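Local coordinates for SusD superfamily protein (Bacteroides thetaiotaomicron, PDB 3MCX) that is of unknown function but, as an outer-membrane SusD-family protein, probably helps capture glycans at the cell surface, at residues L136-K148 with E451-Q463. Sequence-based numbering, arbitrary orientation. Where two conformers were deposited one is given.
Sequences LTRLFGMPYTNDK and EATDLRIALPIPQ
Phe140 and Ala458 bring the two backbones together, 4.7 Å apart at their CA atoms, where the C-terminal end of helix 115-140 meets the loop leading to helix 463-468. Beside them Leu459 N donates to Leu139 O (2.9 Å, 166° at the hydrogen), in the carbonyl plane, using a carbonyl of the last helical turn. A water bridges Arg138 O and Ile457 O, 2.8 Å from each. The side chains of Leu139 and Leu459 run alongside each other in the same direction, CD2 to CD1 at 3.7 Å. Phe140, with CG anti to its carbonyl carbon (chi1 -67°), carries its ring to the loop, where Pro460 O meets CE1 at the ring edge, 3.2 Å away. The CB of Leu459 and the CD1 of Ile461 pack on the same phenylalanine. Beyond the helix, the selenomethionine at Met142 is bent at chi2 and chi3; this curls its SE against Ala458 CB (3.8 Å) and sets CE among the carbonyl oxygens of Ala452, Thr453 and Asp454. Asn146 ND2 gives Ala452 O a nearly straight bond of 2.9 Å; the oxygen lies in the amide plane, whereas the donor stands above the carbonyl plane. An alanine here would probably leave Ala452 O without its amide partner and the 143-147 turn less firmly tied to residues 451-454. Asn475 donates to both Phe140 O and Leu459 O, and helix 420-426 packs on Leu139, Pro143 and Ile457. One direct hydrogen bond thus holds the helix end and the other the turn after it, with apolar and carbonyl contacts between and beyond them.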
# COMPACT_ATOMS: atom_id res chain seq x y z
N LEU A 136 5.19 8.17 4.11
CA LEU A 136 6.53 8.74 4.02
C LEU A 136 7.55 7.98 4.89
O LEU A 136 8.68 7.75 4.49
CB LEU A 136 6.53 10.21 4.42
CG LEU A 136 5.90 11.15 3.39
CD1 LEU A 136 5.44 12.42 4.06
CD2 LEU A 136 6.89 11.43 2.26
N THR A 137 7.13 7.65 6.11
CA THR A 137 8.01 7.06 7.08
C THR A 137 8.48 5.68 6.59
O THR A 137 9.63 5.30 6.79
CB THR A 137 7.35 6.98 8.47
OG1 THR A 137 6.98 8.30 8.89
CG2 THR A 137 8.29 6.36 9.50
N ARG A 138 7.58 4.92 5.98
CA ARG A 138 7.93 3.57 5.60
C ARG A 138 8.76 3.55 4.31
O ARG A 138 9.50 2.59 4.13
CB ARG A 138 6.67 2.70 5.53
CG ARG A 138 5.78 2.98 4.41
CD ARG A 138 4.34 2.48 4.65
NE ARG A 138 4.16 1.12 5.14
CZ ARG A 138 3.19 0.26 4.73
NH1 ARG A 138 2.37 0.55 3.73
NH2 ARG A 138 3.03 -0.88 5.34
N LEU A 139 8.71 4.61 3.48
CA LEU A 139 9.59 4.70 2.31
C LEU A 139 10.97 5.22 2.68
O LEU A 139 11.97 4.71 2.17
CB LEU A 139 9.00 5.64 1.24
CG LEU A 139 8.28 4.90 0.11
CD1 LEU A 139 7.03 4.14 0.59
CD2 LEU A 139 7.97 5.90 -1.03
N PHE A 140 11.03 6.25 3.53
CA PHE A 140 12.24 7.02 3.72
C PHE A 140 12.97 6.72 5.04
O PHE A 140 14.00 7.34 5.34
CB PHE A 140 11.91 8.52 3.58
CG PHE A 140 11.51 8.90 2.17
CD1 PHE A 140 12.48 9.11 1.22
CD2 PHE A 140 10.17 8.99 1.81
CE1 PHE A 140 12.15 9.43 -0.11
CE2 PHE A 140 9.81 9.31 0.48
CZ PHE A 140 10.82 9.51 -0.46
N GLY A 141 12.43 5.75 5.81
CA GLY A 141 12.97 5.36 7.12
C GLY A 141 13.14 3.86 7.17
O GLY A 141 12.38 3.10 6.56
N MSE A 142 14.16 3.41 7.91
CA MSE A 142 14.34 1.98 8.13
C MSE A 142 13.15 1.43 8.93
O MSE A 142 12.52 2.16 9.69
CB MSE A 142 15.64 1.72 8.90
CG MSE A 142 16.90 2.09 8.12
SE MSE A 142 17.22 1.11 6.51
CE MSE A 142 17.58 -0.67 7.22
N PRO A 143 12.86 0.14 8.78
CA PRO A 143 11.69 -0.43 9.42
C PRO A 143 11.72 -0.26 10.94
O PRO A 143 12.73 -0.49 11.60
CB PRO A 143 11.75 -1.92 9.05
CG PRO A 143 12.66 -2.00 7.92
CD PRO A 143 13.56 -0.84 7.93
N TYR A 144 10.55 0.14 11.44
CA TYR A 144 10.40 0.35 12.89
C TYR A 144 10.94 -0.83 13.70
O TYR A 144 11.62 -0.66 14.71
CB TYR A 144 8.93 0.61 13.24
CG TYR A 144 8.62 0.87 14.69
CD1 TYR A 144 8.60 -0.17 15.60
CD2 TYR A 144 8.32 2.14 15.15
CE1 TYR A 144 8.32 0.03 16.94
CE2 TYR A 144 8.02 2.36 16.49
CZ TYR A 144 8.05 1.31 17.37
OH TYR A 144 7.76 1.49 18.72
N THR A 145 10.59 -2.03 13.26
CA THR A 145 10.89 -3.22 14.06
C THR A 145 12.35 -3.61 14.07
O THR A 145 12.76 -4.48 14.83
CB THR A 145 10.04 -4.43 13.60
OG1 THR A 145 10.11 -4.55 12.18
CG2 THR A 145 8.57 -4.24 14.00
N ASN A 146 13.18 -2.98 13.25
CA ASN A 146 14.62 -3.21 13.36
C ASN A 146 15.21 -2.73 14.69
O ASN A 146 16.21 -3.26 15.14
CB ASN A 146 15.40 -2.54 12.21
CG ASN A 146 15.29 -3.26 10.88
OD1 ASN A 146 14.52 -4.22 10.73
ND2 ASN A 146 16.08 -2.82 9.91
N ASP A 147 14.60 -1.68 15.27
CA ASP A 147 15.27 -0.92 16.32
C ASP A 147 14.28 -0.08 17.16
O ASP A 147 14.64 0.99 17.66
CB ASP A 147 16.32 0.01 15.65
CG ASP A 147 15.69 1.03 14.71
OD1 ASP A 147 14.49 0.91 14.36
OD2 ASP A 147 16.45 1.96 14.32
N LYS A 148 13.04 -0.55 17.27
CA LYS A 148 11.98 0.21 17.96
C LYS A 148 11.90 1.66 17.45
O LYS A 148 11.69 2.59 18.20
CB LYS A 148 12.14 0.16 19.47
CG LYS A 148 12.06 -1.28 20.06
CD LYS A 148 10.61 -1.81 19.96
CE LYS A 148 10.42 -3.22 20.59
NZ LYS A 148 9.07 -3.79 20.22
N GLU A 451 18.75 -7.87 2.66
CA GLU A 451 18.45 -8.05 4.08
C GLU A 451 17.57 -6.94 4.60
O GLU A 451 17.58 -5.82 4.07
CB GLU A 451 19.73 -8.11 4.91
CG GLU A 451 20.67 -9.22 4.50
CD GLU A 451 20.28 -10.59 5.04
OE1 GLU A 451 19.12 -10.78 5.51
OE2 GLU A 451 21.17 -11.47 4.96
N ALA A 452 16.80 -7.23 5.66
CA ALA A 452 15.89 -6.25 6.26
C ALA A 452 16.61 -5.10 6.98
O ALA A 452 16.01 -4.07 7.27
CB ALA A 452 14.90 -6.94 7.24
N THR A 453 17.91 -5.25 7.13
CA THR A 453 18.80 -4.24 7.68
C THR A 453 19.63 -3.53 6.59
O THR A 453 20.45 -2.68 6.92
CB THR A 453 19.76 -4.86 8.67
OG1 THR A 453 20.38 -6.02 8.08
CG2 THR A 453 18.98 -5.30 9.96
N ASP A 454 19.36 -3.82 5.32
CA ASP A 454 20.14 -3.19 4.25
C ASP A 454 19.84 -1.67 4.24
O ASP A 454 18.70 -1.27 4.22
CB ASP A 454 19.77 -3.84 2.91
CG ASP A 454 20.73 -3.50 1.79
OD1 ASP A 454 20.83 -2.28 1.45
OD2 ASP A 454 21.36 -4.42 1.19
N LEU A 455 20.91 -0.87 4.22
CA LEU A 455 20.76 0.59 4.23
C LEU A 455 19.89 1.04 3.08
O LEU A 455 19.22 2.07 3.21
CB LEU A 455 22.10 1.32 4.20
CG LEU A 455 23.08 1.01 5.31
CD1 LEU A 455 24.37 1.76 5.09
CD2 LEU A 455 22.42 1.32 6.62
N ARG A 456 19.88 0.30 1.96
CA ARG A 456 19.11 0.74 0.79
C ARG A 456 17.59 0.60 0.93
O ARG A 456 16.85 1.09 0.07
CB ARG A 456 19.61 0.02 -0.47
CG ARG A 456 21.07 0.27 -0.77
CD ARG A 456 21.62 -0.67 -1.82
NE ARG A 456 21.54 -2.04 -1.37
CZ ARG A 456 21.73 -3.09 -2.15
NH1 ARG A 456 22.02 -2.90 -3.45
NH2 ARG A 456 21.67 -4.33 -1.65
N ILE A 457 17.11 -0.05 1.99
CA ILE A 457 15.69 -0.11 2.24
C ILE A 457 15.10 1.27 2.43
O ILE A 457 13.99 1.52 1.97
CB ILE A 457 15.34 -0.98 3.46
CG1 ILE A 457 15.40 -2.47 3.08
CG2 ILE A 457 13.96 -0.59 4.06
CD1 ILE A 457 15.79 -3.34 4.25
N ALA A 458 15.82 2.16 3.14
CA ALA A 458 15.39 3.54 3.31
C ALA A 458 15.78 4.30 2.04
O ALA A 458 16.97 4.45 1.74
CB ALA A 458 16.02 4.15 4.55
N LEU A 459 14.75 4.78 1.35
CA LEU A 459 14.99 5.57 0.13
C LEU A 459 15.76 6.82 0.47
O LEU A 459 15.64 7.35 1.57
CB LEU A 459 13.67 5.95 -0.53
CG LEU A 459 12.86 4.79 -1.12
CD1 LEU A 459 11.58 5.34 -1.70
CD2 LEU A 459 13.65 4.09 -2.21
N PRO A 460 16.54 7.34 -0.48
CA PRO A 460 17.20 8.59 -0.21
C PRO A 460 16.21 9.75 -0.07
O PRO A 460 15.25 9.82 -0.80
CB PRO A 460 18.11 8.81 -1.43
CG PRO A 460 17.42 8.05 -2.48
CD PRO A 460 16.73 6.89 -1.86
N ILE A 461 16.49 10.61 0.89
CA ILE A 461 15.79 11.86 1.04
C ILE A 461 16.08 12.67 -0.24
O ILE A 461 17.19 12.67 -0.73
CB ILE A 461 16.33 12.62 2.26
CG1 ILE A 461 16.20 11.79 3.58
CG2 ILE A 461 15.67 14.04 2.42
CD1 ILE A 461 14.82 11.32 3.92
N PRO A 462 15.08 13.38 -0.79
CA PRO A 462 15.33 14.13 -2.02
C PRO A 462 16.49 15.07 -1.88
O PRO A 462 16.64 15.78 -0.87
CB PRO A 462 14.01 14.90 -2.24
CG PRO A 462 12.98 14.16 -1.52
CD PRO A 462 13.66 13.41 -0.38
N GLN A 463 17.31 15.17 -2.92
CA GLN A 463 18.43 16.06 -2.91
C GLN A 463 18.00 17.52 -2.74
O GLN A 463 18.72 18.31 -2.16
CB GLN A 463 19.31 15.95 -4.18
CG GLN A 463 20.61 16.64 -4.11
CD GLN A 463 21.53 16.07 -3.06
OE1 GLN A 463 21.52 14.84 -2.85
NE2 GLN A 463 22.34 16.91 -2.42
O HOH W 1 11.22 1.39 2.29